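Local coordinates for acetoin utilization protein AcuB, putative (Vibrio cholerae, PDB 2O16) that is of unknown function but carries paired CBS domains, which may bind a regulatory nucleotide, and may take part in acetoin utilization, at residues A[16-28]-A[76-88]. Residues are numbered along the deposited sequence; the frame is centred on the assembly and turned at random.
Sequences HTLLRTHTLNDAK and FETPLFEVMHTDV
Arg20 lays its guanidinium flat on the ring of Phe81 where, in this CBS-domain protein, the loop leading into helix 24-34 pairs with the segment entering the short helix 80-83; side chains of the two rest on strands 38-42 and 48-53 and on helix 54-64. Arg20 CB sits against Phe81 CB, 3.8 Å away. The chain then bends at chi3 (-71°), bringing NE back over Phe81 CB; CZ follows above CG and CD2, NH1 lies by CD2, and NH2 comes nearest, 3.3 Å from Phe81 CG. The two planes are only 13° apart, an off-centre cation-pi stack, with NH2 displaced toward the ring's rim. The same two residues are also joined through their backbones, Phe81 N donating to Arg20 O at 2.8 Å.

Further along, Leu80 N bonds to His22 O, nearly straight at 165°, and Leu24 N to Thr78 O, so the backbones of Thr23 and Pro79 form a single beta bridge. The Leu80 side chain lies against the carbonyl oxygens of His22 and Thr23; CD1 meets Leu18 CD1, while CD2 reaches Ala27 CB at 3.7 Å. Val52 of strand 48-53 also touches this leucine.

Thr23 and Asp26 make a capping box at the start of helix 24-34: Thr23 N donates to Asp26 OD2, and Asp26 N to Thr23 OG1 at 3.2 Å. The first turn of that helix is also tied to the other segment. Asn25 N donates to a lone pair of Phe76 O at 2.9 Å, and the Asn25 side-chain amide stands upright to the Phe76 ring, its ND2 at the ring edge, 3.9 Å from Phe76 CD2.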
loop_
_atom_site.group_PDB
_atom_site.type_symbol
_atom_site.label_atom_id
_atom_site.label_comp_id
_atom_site.label_asym_id
_atom_site.label_seq_id
_atom_site.Cartn_x
_atom_site.Cartn_y
_atom_site.Cartn_z
ATOM N N HIS A 16 1.512 -8.910 0.214
ATOM C CA HIS A 16 0.885 -9.689 -0.846
ATOM C C HIS A 16 0.631 -8.793 -2.040
ATOM O O HIS A 16 0.048 -7.707 -1.913
ATOM C CB HIS A 16 -0.430 -10.285 -0.375
ATOM C CG HIS A 16 -0.251 -11.365 0.653
ATOM N ND1 HIS A 16 -0.035 -11.089 1.987
ATOM C CD2 HIS A 16 -0.244 -12.715 0.539
ATOM C CE1 HIS A 16 0.083 -12.226 2.658
ATOM N NE2 HIS A 16 -0.030 -13.228 1.802
ATOM N N THR A 17 1.048 -9.286 -3.188
ATOM C CA THR A 17 1.016 -8.532 -4.459
ATOM C C THR A 17 0.309 -9.373 -5.529
ATOM O O THR A 17 0.049 -10.576 -5.332
ATOM C CB THR A 17 2.435 -8.232 -4.935
ATOM O OG1 THR A 17 3.138 -9.466 -5.090
ATOM C CG2 THR A 17 3.178 -7.367 -3.921
ATOM N N LEU A 18 -0.010 -8.756 -6.656
ATOM C CA LEU A 18 -0.644 -9.478 -7.772
ATOM C C LEU A 18 -0.008 -9.029 -9.075
ATOM O O LEU A 18 0.457 -7.882 -9.153
ATOM C CB LEU A 18 -2.149 -9.187 -7.782
ATOM C CG LEU A 18 -2.963 -9.919 -6.689
ATOM C CD1 LEU A 18 -4.401 -9.522 -6.747
ATOM C CD2 LEU A 18 -2.840 -11.487 -6.753
ATOM N N LEU A 19 0.018 -9.913 -10.089
ATOM C CA LEU A 19 0.423 -9.513 -11.460
ATOM C C LEU A 19 -0.651 -8.648 -12.107
ATOM O O LEU A 19 -1.820 -8.703 -11.716
ATOM C CB LEU A 19 0.689 -10.755 -12.350
ATOM C CG LEU A 19 1.792 -11.694 -11.874
ATOM C CD1 LEU A 19 1.853 -13.048 -12.684
ATOM C CD2 LEU A 19 3.162 -10.968 -11.865
ATOM N N ARG A 20 -0.249 -7.816 -13.077
ATOM C CA ARG A 20 -1.166 -6.828 -13.691
ATOM C C ARG A 20 -2.263 -7.446 -14.535
ATOM O O ARG A 20 -3.256 -6.778 -14.876
ATOM C CB ARG A 20 -0.363 -5.891 -14.607
ATOM C CG ARG A 20 0.294 -6.624 -15.804
ATOM C CD ARG A 20 1.329 -5.737 -16.531
ATOM N NE ARG A 20 0.674 -4.665 -17.280
ATOM C CZ ARG A 20 0.185 -4.792 -18.518
ATOM N NH1 ARG A 20 0.247 -5.948 -19.174
ATOM N NH2 ARG A 20 -0.386 -3.758 -19.104
ATOM N N THR A 21 -2.043 -8.717 -14.912
ATOM C CA THR A 21 -3.008 -9.513 -15.638
ATOM C C THR A 21 -3.917 -10.368 -14.747
ATOM O O THR A 21 -4.836 -11.027 -15.232
ATOM C CB THR A 21 -2.297 -10.409 -16.719
ATOM O OG1 THR A 21 -1.139 -11.044 -16.154
ATOM C CG2 THR A 21 -1.861 -9.562 -17.905
ATOM N N HIS A 22 -3.656 -10.408 -13.445
ATOM C CA HIS A 22 -4.685 -10.896 -12.537
ATOM C C HIS A 22 -5.838 -9.898 -12.561
ATOM O O HIS A 22 -5.732 -8.849 -13.223
ATOM C CB HIS A 22 -4.116 -11.118 -11.143
ATOM C CG HIS A 22 -3.559 -12.491 -10.954
ATOM N ND1 HIS A 22 -2.693 -13.066 -11.860
ATOM C CD2 HIS A 22 -3.742 -13.408 -9.968
ATOM C CE1 HIS A 22 -2.366 -14.280 -11.444
ATOM N NE2 HIS A 22 -2.973 -14.505 -10.290
ATOM N N THR A 23 -6.965 -10.235 -11.933
ATOM C CA THR A 23 -8.179 -9.469 -12.186
ATOM C C THR A 23 -8.684 -8.745 -10.930
ATOM O O THR A 23 -8.155 -8.973 -9.811
ATOM C CB THR A 23 -9.315 -10.390 -12.666
ATOM O OG1 THR A 23 -9.706 -11.224 -11.577
ATOM C CG2 THR A 23 -8.857 -11.261 -13.860
ATOM N N LEU A 24 -9.677 -7.883 -11.132
ATOM C CA LEU A 24 -10.463 -7.293 -10.017
ATOM C C LEU A 24 -10.923 -8.381 -9.034
ATOM O O LEU A 24 -10.804 -8.236 -7.795
ATOM C CB LEU A 24 -11.689 -6.540 -10.549
ATOM C CG LEU A 24 -12.471 -5.683 -9.523
ATOM C CD1 LEU A 24 -13.094 -4.494 -10.221
ATOM C CD2 LEU A 24 -13.521 -6.501 -8.791
ATOM N N ASN A 25 -11.432 -9.488 -9.595
ATOM C CA ASN A 25 -11.918 -10.602 -8.786
ATOM C C ASN A 25 -10.843 -11.195 -7.888
ATOM O O ASN A 25 -11.098 -11.479 -6.718
ATOM C CB ASN A 25 -12.521 -11.688 -9.686
ATOM C CG ASN A 25 -13.610 -12.480 -8.985
ATOM O OD1 ASN A 25 -14.323 -11.950 -8.135
ATOM N ND2 ASN A 25 -13.741 -13.769 -9.343
ATOM N N ASP A 26 -9.630 -11.370 -8.419
ATOM C CA ASP A 26 -8.509 -11.835 -7.623
ATOM C C ASP A 26 -8.150 -10.873 -6.491
ATOM O O ASP A 26 -7.866 -11.315 -5.377
ATOM C CB ASP A 26 -7.254 -12.035 -8.480
ATOM C CG ASP A 26 -7.446 -13.060 -9.584
ATOM O OD1 ASP A 26 -8.116 -14.094 -9.345
ATOM O OD2 ASP A 26 -6.903 -12.836 -10.675
ATOM N N ALA A 27 -8.102 -9.577 -6.798
ATOM C CA ALA A 27 -7.760 -8.567 -5.787
ATOM C C ALA A 27 -8.855 -8.522 -4.705
ATOM O O ALA A 27 -8.553 -8.435 -3.516
ATOM C CB ALA A 27 -7.595 -7.176 -6.451
ATOM N N LYS A 28 -10.111 -8.543 -5.134
ATOM C CA LYS A 28 -11.242 -8.678 -4.195
ATOM C C LYS A 28 -11.072 -9.860 -3.231
ATOM O O LYS A 28 -11.162 -9.695 -2.010
ATOM C CB LYS A 28 -12.563 -8.776 -4.956
ATOM C CG LYS A 28 -13.826 -8.703 -4.059
ATOM C CD LYS A 28 -15.028 -9.214 -4.854
ATOM C CE LYS A 28 -16.268 -9.441 -3.969
ATOM N NZ LYS A 28 -17.187 -8.252 -3.979
ATOM N N PHE A 76 -15.929 -8.265 -12.699
ATOM C CA PHE A 76 -15.053 -9.139 -11.946
ATOM C C PHE A 76 -13.820 -9.559 -12.747
ATOM O O PHE A 76 -12.793 -9.800 -12.151
ATOM C CB PHE A 76 -15.824 -10.363 -11.404
ATOM C CG PHE A 76 -16.282 -11.333 -12.471
ATOM C CD1 PHE A 76 -17.228 -10.958 -13.427
ATOM C CD2 PHE A 76 -15.767 -12.625 -12.515
ATOM C CE1 PHE A 76 -17.637 -11.853 -14.432
ATOM C CE2 PHE A 76 -16.181 -13.531 -13.502
ATOM C CZ PHE A 76 -17.117 -13.141 -14.466
ATOM N N GLU A 77 -13.909 -9.587 -14.084
ATOM C CA GLU A 77 -12.855 -10.087 -14.984
ATOM C C GLU A 77 -11.855 -9.024 -15.468
ATOM O O GLU A 77 -10.867 -9.352 -16.134
ATOM C CB GLU A 77 -13.483 -10.773 -16.211
ATOM C CG GLU A 77 -14.562 -9.943 -16.926
ATOM C CD GLU A 77 -15.126 -10.623 -18.168
ATOM O OE1 GLU A 77 -14.346 -10.953 -19.082
ATOM O OE2 GLU A 77 -16.364 -10.804 -18.243
ATOM N N THR A 78 -12.143 -7.757 -15.185
ATOM C CA THR A 78 -11.269 -6.668 -15.627
ATOM C C THR A 78 -9.830 -6.914 -15.169
ATOM O O THR A 78 -9.612 -7.131 -13.994
ATOM C CB THR A 78 -11.720 -5.323 -15.041
ATOM O OG1 THR A 78 -13.106 -5.119 -15.339
ATOM C CG2 THR A 78 -10.906 -4.198 -15.657
ATOM N N PRO A 79 -8.850 -6.894 -16.088
ATOM C CA PRO A 79 -7.458 -7.006 -15.647
ATOM C C PRO A 79 -7.036 -5.832 -14.754
ATOM O O PRO A 79 -7.508 -4.714 -14.954
ATOM C CB PRO A 79 -6.658 -6.994 -16.939
ATOM C CG PRO A 79 -7.625 -7.344 -18.008
ATOM C CD PRO A 79 -8.953 -6.793 -17.553
ATOM N N LEU A 80 -6.224 -6.113 -13.736
ATOM C CA LEU A 80 -5.800 -5.074 -12.782
ATOM C C LEU A 80 -5.076 -3.898 -13.439
ATOM O O LEU A 80 -5.237 -2.747 -12.988
ATOM C CB LEU A 80 -4.980 -5.681 -11.632
ATOM C CG LEU A 80 -5.859 -6.577 -10.732
ATOM C CD1 LEU A 80 -5.060 -7.541 -9.928
ATOM C CD2 LEU A 80 -6.822 -5.738 -9.812
ATOM N N PHE A 81 -4.295 -4.155 -14.496
ATOM C CA PHE A 81 -3.671 -3.030 -15.223
ATOM C C PHE A 81 -4.693 -1.977 -15.731
ATOM O O PHE A 81 -4.338 -0.791 -15.898
ATOM C CB PHE A 81 -2.682 -3.484 -16.320
ATOM C CG PHE A 81 -3.340 -4.025 -17.588
ATOM C CD1 PHE A 81 -3.902 -3.152 -18.538
ATOM C CD2 PHE A 81 -3.367 -5.391 -17.839
ATOM C CE1 PHE A 81 -4.507 -3.659 -19.705
ATOM C CE2 PHE A 81 -3.952 -5.905 -18.986
ATOM C CZ PHE A 81 -4.532 -5.032 -19.928
ATOM N N GLU A 82 -5.938 -2.401 -15.972
ATOM C CA GLU A 82 -7.014 -1.459 -16.366
ATOM C C GLU A 82 -7.637 -0.726 -15.180
ATOM O O GLU A 82 -8.287 0.301 -15.356
ATOM C CB GLU A 82 -8.118 -2.173 -17.170
ATOM C CG GLU A 82 -7.614 -2.657 -18.515
ATOM C CD GLU A 82 -8.686 -3.209 -19.437
ATOM O OE1 GLU A 82 -9.851 -3.394 -19.010
ATOM O OE2 GLU A 82 -8.344 -3.457 -20.619
ATOM N N VAL A 83 -7.506 -1.286 -13.982
ATOM C CA VAL A 83 -8.124 -0.695 -12.793
ATOM C C VAL A 83 -7.137 0.235 -12.064
ATOM O O VAL A 83 -7.521 1.300 -11.544
ATOM C CB VAL A 83 -8.652 -1.796 -11.839
ATOM C CG1 VAL A 83 -9.218 -1.196 -10.542
ATOM C CG2 VAL A 83 -9.739 -2.684 -12.554
ATOM N N MET A 84 -5.863 -0.143 -12.030
ATOM C CA MET A 84 -4.909 0.617 -11.220
ATOM C C MET A 84 -4.646 2.014 -11.833
ATOM O O MET A 84 -4.619 2.190 -13.073
ATOM C CB MET A 84 -3.594 -0.155 -11.052
ATOM C CG MET A 84 -2.777 -0.247 -12.325
ATOM S SD MET A 84 -1.536 -1.545 -12.168
ATOM C CE MET A 84 -0.509 -1.254 -13.617
ATOM N N HIS A 85 -4.464 2.989 -10.945
ATOM C CA HIS A 85 -4.131 4.357 -11.333
ATOM C C HIS A 85 -2.766 4.397 -11.987
ATOM O O HIS A 85 -1.849 3.704 -11.538
ATOM C CB HIS A 85 -4.136 5.251 -10.085
ATOM C CG HIS A 85 -5.514 5.662 -9.675
ATOM N ND1 HIS A 85 -6.409 6.234 -10.559
ATOM C CD2 HIS A 85 -6.162 5.567 -8.495
ATOM C CE1 HIS A 85 -7.550 6.480 -9.932
ATOM N NE2 HIS A 85 -7.423 6.087 -8.680
ATOM N N THR A 86 -2.645 5.206 -13.045
ATOM C CA THR A 86 -1.379 5.340 -13.774
ATOM C C THR A 86 -0.391 6.218 -12.987
ATOM O O THR A 86 0.808 6.136 -13.199
ATOM C CB THR A 86 -1.633 5.907 -15.197
ATOM O OG1 THR A 86 -2.373 7.121 -15.076
ATOM C CG2 THR A 86 -2.474 4.912 -16.049
ATOM N N ASP A 87 -0.881 7.054 -12.075
ATOM C CA ASP A 87 0.014 7.822 -11.214
ATOM C C ASP A 87 0.333 6.978 -9.976
ATOM O O ASP A 87 -0.574 6.570 -9.260
ATOM C CB ASP A 87 -0.648 9.126 -10.804
ATOM C CG ASP A 87 -1.090 9.945 -12.009
ATOM O OD1 ASP A 87 -0.219 10.534 -12.668
ATOM O OD2 ASP A 87 -2.299 9.980 -12.301
ATOM N N VAL A 88 1.619 6.749 -9.723
ATOM C CA VAL A 88 2.032 5.888 -8.633
ATOM C C VAL A 88 2.957 6.667 -7.662
ATOM O O VAL A 88 4.006 7.179 -8.082
ATOM C CB VAL A 88 2.773 4.643 -9.183
ATOM C CG1 VAL A 88 3.198 3.699 -8.005
ATOM C CG2 VAL A 88 1.905 3.894 -10.217
#